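Local coordinates for replicase polyprotein 1a (PDB 3LD1), which is of unsettled function but forms the nsp2a portion of an avian coronavirus replicase polyprotein, which probably contributes to viral replication, at residues 7-12 and 43-48; 19-24 and 92-97. The protein carries 3 engineered substitutions. All coordinates share one frame; numbering follows the deposited sequence.

Interaction 1. Residues 7-12 and 43-48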
loop_
_atom_site.group_PDB
_atom_site.type_symbol
_atom_site.label_atom_id
_atom_site.label_comp_id
_atom_site.label_asym_id
_atom_site.label_seq_id
_atom_site.Cartn_x
_atom_site.Cartn_y
_atom_site.Cartn_z
ATOM N N VAL A 7 5.549 30.646 -17.132
ATOM C CA VAL A 7 4.370 30.412 -16.349
ATOM C C VAL A 7 4.586 30.698 -14.897
ATOM O O VAL A 7 5.439 30.097 -14.232
ATOM C CB VAL A 7 3.583 29.093 -16.668
ATOM C CG1 VAL A 7 4.311 28.185 -17.645
ATOM C CG2 VAL A 7 3.184 28.428 -15.452
ATOM N N SER A 8 3.822 31.695 -14.466
ATOM C CA SER A 8 3.787 32.154 -13.131
ATOM C C SER A 8 3.724 31.021 -12.093
ATOM O O SER A 8 2.797 30.210 -12.063
ATOM C CB SER A 8 2.596 33.034 -13.012
ATOM O OG SER A 8 2.896 33.953 -12.046
ATOM N N LYS A 9 4.756 30.975 -11.271
ATOM C CA LYS A 9 4.931 29.972 -10.232
ATOM C C LYS A 9 3.728 29.864 -9.302
ATOM O O LYS A 9 3.446 28.755 -8.802
ATOM C CB LYS A 9 6.224 30.242 -9.410
ATOM C CG LYS A 9 7.532 29.833 -10.110
ATOM C CD LYS A 9 8.790 30.545 -9.570
ATOM C CE LYS A 9 9.909 29.545 -9.339
ATOM N NZ LYS A 9 11.078 30.298 -9.568
ATOM N N ASP A 10 3.015 30.984 -9.102
ATOM C CA ASP A 10 1.819 31.046 -8.231
ATOM C C ASP A 10 0.506 30.644 -8.904
ATOM O O ASP A 10 -0.541 30.778 -8.257
ATOM C CB ASP A 10 1.632 32.468 -7.655
ATOM C CG ASP A 10 1.511 33.531 -8.765
ATOM O OD1 ASP A 10 1.181 34.709 -8.488
ATOM O OD2 ASP A 10 1.765 33.156 -9.940
ATOM N N ILE A 11 0.516 30.190 -10.172
ATOM C CA ILE A 11 -0.795 29.928 -10.796
ATOM C C ILE A 11 -1.724 29.045 -9.908
ATOM O O ILE A 11 -1.236 28.112 -9.227
ATOM C CB ILE A 11 -0.644 29.334 -12.157
ATOM C CG1 ILE A 11 0.291 28.125 -12.115
ATOM C CG2 ILE A 11 -0.153 30.434 -13.181
ATOM C CD1 ILE A 11 0.201 27.364 -13.407
ATOM N N PRO A 12 -3.044 29.347 -9.873
ATOM C CA PRO A 12 -3.940 28.542 -8.988
ATOM C C PRO A 12 -3.992 27.106 -9.387
ATOM O O PRO A 12 -3.625 26.776 -10.518
ATOM C CB PRO A 12 -5.326 29.219 -9.066
ATOM C CG PRO A 12 -5.234 30.342 -10.098
ATOM C CD PRO A 12 -3.735 30.443 -10.582
ATOM N N ASN A 43 9.554 20.951 -11.618
ATOM C CA ASN A 43 10.190 21.652 -12.741
ATOM C C ASN A 43 9.743 23.088 -12.766
ATOM O O ASN A 43 10.550 23.993 -12.935
ATOM C CB ASN A 43 9.823 21.017 -14.093
ATOM C CG ASN A 43 10.793 19.940 -14.526
ATOM O OD1 ASN A 43 11.973 20.038 -14.221
ATOM N ND2 ASN A 43 10.308 18.924 -15.283
ATOM N N LEU A 44 8.432 23.272 -12.613
ATOM C CA LEU A 44 7.845 24.593 -12.669
ATOM C C LEU A 44 8.446 25.481 -11.629
ATOM O O LEU A 44 8.710 26.625 -11.920
ATOM C CB LEU A 44 6.349 24.499 -12.494
ATOM C CG LEU A 44 5.472 25.753 -12.570
ATOM C CD1 LEU A 44 5.524 26.504 -13.942
ATOM C CD2 LEU A 44 4.002 25.404 -12.207
ATOM N N GLN A 45 8.704 24.959 -10.424
ATOM C CA GLN A 45 9.156 25.811 -9.318
ATOM C C GLN A 45 10.625 26.176 -9.391
ATOM O O GLN A 45 11.049 27.175 -8.762
ATOM C CB GLN A 45 8.925 25.101 -7.957
ATOM C CG GLN A 45 7.473 24.860 -7.660
ATOM C CD GLN A 45 6.639 26.123 -7.929
ATOM O OE1 GLN A 45 6.974 27.221 -7.433
ATOM N NE2 GLN A 45 5.545 25.974 -8.709
ATOM N N THR A 46 11.399 25.334 -10.090
ATOM C CA THR A 46 12.854 25.589 -10.323
ATOM C C THR A 46 13.049 26.838 -11.143
ATOM O O THR A 46 14.018 27.511 -10.946
ATOM C CB THR A 46 13.661 24.388 -11.011
ATOM O OG1 THR A 46 13.286 24.260 -12.392
ATOM C CG2 THR A 46 13.481 23.024 -10.243
ATOM N N GLY A 47 12.130 27.183 -12.047
ATOM C CA GLY A 47 12.211 28.517 -12.707
ATOM C C GLY A 47 13.276 28.492 -13.782
ATOM O O GLY A 47 13.670 29.529 -14.346
ATOM N N LYS A 48 13.747 27.274 -14.024
ATOM C CA LYS A 48 14.596 26.939 -15.118
ATOM C C LYS A 48 13.707 26.425 -16.282
ATOM O O LYS A 48 12.673 25.721 -16.098
ATOM C CB LYS A 48 15.604 25.882 -14.673
ATOM C CG LYS A 48 16.016 24.929 -15.802
ATOM C CD LYS A 48 17.564 24.717 -15.862
ATOM C CE LYS A 48 17.915 23.547 -16.812
ATOM N NZ LYS A 48 19.316 23.129 -16.440
#
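Gln-45 donates through its carboxamide NE2 to the backbone O of Lys-9, the one hydrogen bond that joins the two segments. It is straight, with an N-H...O angle of 166°, yet weak, as the NE2-O distance is 3.5 Å. The CB of Gln-45 leaves the helix away from the turn, and the bend at chi2 (-47°) turns CD back toward Lys-9. The other amide atom, OE1, lies alongside the start of the lysine side chain, 3.7 Å from Lys-9 CB.

The remainder of that lysine chain runs toward the last turn of helix 30-46, but the modelled position of its far end is doubtful, because CE comes too close to the carbonyl oxygen of Gln-45. The lysine side chain also touches Asp-65, and its amine may lie in the negative field of the helix end. Gly-47 has positive phi and is where the chain leaves the helix.

Beneath the polar layer, Leu-44 supplies the apolar part. Its CG stands anti to the backbone N (chi1 -177°), and the two methyls divide the work: Leu-44 CD1 meets Val-7 CG2 at 3.4 Å, the two side chains crossing at about a right angle, whereas Leu-44 CD2 approaches Ile-11 CD1 at 4.4 Å. Residues 8-11 form a type I turn, closed by Ile-11 N to Ser-8 O at 3.0 Å and braced by a bond between the Ser-8 and Asp-10 side chains.

The contact packs the end of helix 30-46 against the exit of strand 4-8, which lies between strands 57-64 and 74-76 in a mixed sheet, while helix 13-20 contributes Cys-16 and Leu-19 next to Ile-11 and Val-7.

Interaction 2. Residues 19-24 and 92-97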
loop_
_atom_site.group_PDB
_atom_site.type_symbol
_atom_site.label_atom_id
_atom_site.label_comp_id
_atom_site.label_asym_id
_atom_site.label_seq_id
_atom_site.Cartn_x
_atom_site.Cartn_y
_atom_site.Cartn_z
ATOM N N LEU A 19 -3.259 23.379 -17.370
ATOM C CA LEU A 19 -1.961 23.400 -18.085
ATOM C C LEU A 19 -1.457 21.959 -18.101
ATOM O O LEU A 19 -1.405 21.343 -19.145
ATOM C CB LEU A 19 -0.960 24.276 -17.373
ATOM C CG LEU A 19 0.506 24.255 -17.845
ATOM C CD1 LEU A 19 0.626 24.570 -19.343
ATOM C CD2 LEU A 19 1.333 25.247 -16.984
ATOM N N PHE A 20 -1.163 21.375 -16.945
ATOM C CA PHE A 20 -0.649 19.997 -16.950
ATOM C C PHE A 20 -1.477 18.983 -17.800
ATOM O O PHE A 20 -0.950 18.026 -18.374
ATOM C CB PHE A 20 -0.486 19.426 -15.516
ATOM C CG PHE A 20 0.162 18.022 -15.492
ATOM C CD1 PHE A 20 1.532 17.870 -15.754
ATOM C CD2 PHE A 20 -0.618 16.876 -15.250
ATOM C CE1 PHE A 20 2.108 16.568 -15.737
ATOM C CE2 PHE A 20 -0.066 15.582 -15.193
ATOM C CZ PHE A 20 1.281 15.399 -15.464
ATOM N N PHE A 21 -2.781 19.176 -17.875
ATOM C CA PHE A 21 -3.575 18.192 -18.569
ATOM C C PHE A 21 -3.457 18.182 -20.100
ATOM O O PHE A 21 -4.238 17.499 -20.791
ATOM C CB PHE A 21 -5.001 18.401 -18.147
ATOM C CG PHE A 21 -5.283 17.884 -16.797
ATOM C CD1 PHE A 21 -4.440 16.910 -16.227
ATOM C CD2 PHE A 21 -6.442 18.298 -16.096
ATOM C CE1 PHE A 21 -4.732 16.408 -14.934
ATOM C CE2 PHE A 21 -6.727 17.810 -14.794
ATOM C CZ PHE A 21 -5.881 16.879 -14.227
ATOM N N TYR A 22 -2.510 18.952 -20.641
ATOM C CA TYR A 22 -2.174 18.866 -22.064
ATOM C C TYR A 22 -1.197 17.749 -22.311
ATOM O O TYR A 22 -0.922 17.442 -23.466
ATOM C CB TYR A 22 -1.538 20.158 -22.560
ATOM C CG TYR A 22 -2.537 21.200 -22.926
ATOM C CD1 TYR A 22 -2.743 21.550 -24.295
ATOM C CD2 TYR A 22 -3.274 21.890 -21.919
ATOM C CE1 TYR A 22 -3.728 22.569 -24.659
ATOM C CE2 TYR A 22 -4.224 22.894 -22.275
ATOM C CZ TYR A 22 -4.436 23.187 -23.664
ATOM O OH TYR A 22 -5.321 24.089 -24.037
ATOM N N THR A 23 -0.673 17.155 -21.228
ATOM C CA THR A 23 0.399 16.163 -21.287
ATOM C C THR A 23 0.034 14.997 -22.217
ATOM O O THR A 23 -1.171 14.656 -22.377
ATOM C CB THR A 23 0.734 15.596 -19.900
ATOM O OG1 THR A 23 1.949 14.835 -19.993
ATOM C CG2 THR A 23 -0.405 14.702 -19.400
ATOM N N SER A 24 1.067 14.448 -22.866
ATOM C CA SER A 24 0.854 13.405 -23.863
ATOM C C SER A 24 1.169 12.116 -23.132
ATOM O O SER A 24 0.841 11.007 -23.593
ATOM C CB SER A 24 1.754 13.597 -25.144
ATOM O OG SER A 24 3.109 13.958 -24.855
ATOM N N SER A 92 -7.003 21.185 -25.723
ATOM C CA SER A 92 -6.841 19.871 -25.155
ATOM C C SER A 92 -8.216 19.311 -24.838
ATOM O O SER A 92 -8.935 19.891 -24.100
ATOM C CB SER A 92 -5.995 19.926 -23.879
ATOM O OG SER A 92 -6.140 18.678 -23.209
ATOM N N PRO A 93 -8.579 18.170 -25.402
ATOM C CA PRO A 93 -10.000 17.761 -25.186
ATOM C C PRO A 93 -10.217 17.411 -23.707
ATOM O O PRO A 93 -11.251 17.777 -23.068
ATOM C CB PRO A 93 -10.207 16.528 -26.147
ATOM C CG PRO A 93 -8.939 16.482 -27.071
ATOM C CD PRO A 93 -7.811 17.237 -26.269
ATOM N N PHE A 94 -9.225 16.735 -23.161
ATOM C CA PHE A 94 -9.170 16.519 -21.725
ATOM C C PHE A 94 -9.349 17.815 -20.851
ATOM O O PHE A 94 -10.289 17.890 -20.010
ATOM C CB PHE A 94 -7.890 15.764 -21.394
ATOM C CG PHE A 94 -7.750 15.377 -19.935
ATOM C CD1 PHE A 94 -8.862 14.968 -19.159
ATOM C CD2 PHE A 94 -6.496 15.367 -19.328
ATOM C CE1 PHE A 94 -8.701 14.552 -17.762
ATOM C CE2 PHE A 94 -6.352 14.992 -17.941
ATOM C CZ PHE A 94 -7.457 14.593 -17.175
ATOM N N ALA A 95 -8.472 18.799 -21.001
ATOM C CA ALA A 95 -8.683 20.061 -20.301
ATOM C C ALA A 95 -10.150 20.494 -20.409
ATOM O O ALA A 95 -10.769 20.790 -19.417
ATOM C CB ALA A 95 -7.757 21.189 -20.827
ATOM N N ARG A 96 -10.744 20.471 -21.595
ATOM C CA ARG A 96 -12.133 20.949 -21.674
ATOM C C ARG A 96 -13.116 20.167 -20.859
ATOM O O ARG A 96 -13.977 20.795 -20.250
ATOM C CB ARG A 96 -12.642 21.168 -23.094
ATOM C CG ARG A 96 -11.738 22.169 -23.859
ATOM C CD ARG A 96 -12.380 22.486 -25.190
ATOM N NE ARG A 96 -12.092 23.861 -25.520
ATOM C CZ ARG A 96 -12.359 24.408 -26.690
ATOM N NH1 ARG A 96 -12.906 23.678 -27.646
ATOM N NH2 ARG A 96 -12.060 25.673 -26.899
ATOM N N LYS A 97 -12.982 18.845 -20.797
ATOM C CA LYS A 97 -13.848 18.083 -19.921
ATOM C C LYS A 97 -13.588 18.490 -18.456
ATOM O O LYS A 97 -14.525 18.636 -17.632
ATOM C CB LYS A 97 -13.628 16.609 -20.136
ATOM C CG LYS A 97 -13.844 16.254 -21.586
ATOM C CD LYS A 97 -14.003 14.708 -21.852
ATOM C CE LYS A 97 -12.733 13.925 -21.445
ATOM N NZ LYS A 97 -12.515 12.434 -21.905
#
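The backbones approach at two points, Phe-21 CA to Ala-95 CA and Tyr-22 CA to Ser-92 CA, both 5.7 Å apart, where the type I turn 20-23 that ends helix 13-20 meets the first turn of helix 93-103. Ser-92 is the N-cap of that second helix and works in two directions. With OG anti to its own backbone N (chi1 166°), the hydroxyl accepts a nearly straight capping bond from Ala-95 N, at an N-OG distance of 3.2 Å. The same OG donates weakly to the carbonyl of the other segment, Phe-21 O, at 3.3 Å.

The CB of Ser-92 has a separate task. It sits over the centre of the Tyr-22 ring, 3.4 Å from the centroid and only 7° off the ring normal, a well-formed CH-pi contact. Ala-95 CB approaches the same ring obliquely, 4.2 Å from Tyr-22 CE2. Beyond the ring, the tyrosine hydroxyl is bound to Gly-90 O, just ahead of the helix start, so that Tyr-22 is held at its tip as well as across its face.

Phe-21 and Phe-94 form the other half. CE2 of Phe-94 lies above one face of the Phe-21 ring, displaced toward the rim, 3.2 Å from Phe-21 CD1. The planes are inclined at 43° and the centroids are 4.4 Å apart, an oblique pairing that brings a corner of one ring against the surface of the other. Tyr-98 adds an edge-to-face partner to Phe-21, and Trp-133 and Leu-134 of helix 128-134 also pack on it.

The interface is mainly aromatic and apolar, and all five touching residues are buried. In such surroundings the Ser-92 hydroxyl matters: it gives a helix-start N-H an acceptor and offers Phe-21 O a weak bond, so these polar backbone atoms have partners inside an apolar contact.

How the interactions relate
Interactions 1 and 2 have centres about 18 Å apart in the N-terminal part of an elongated chain, and both lie well away from its centre, on the same side. Their segments alternate along the sequence: 7-12, 19-24, 43-48, then 92-97. Helix 13-20 connects the two, following directly on from segment 7-12 and ending in segment 19-24, and Val-7 CG2 touches Leu-19 CD2 at 4.0 Å. Interaction 1 sets helix 30-46 against the mixed sheet, whereas interaction 2 joins the far end of helix 13-20 to helix 93-103, so that the first strand, helix 13-20, helix 30-46 and helix 93-103 pack together in this end of the chain.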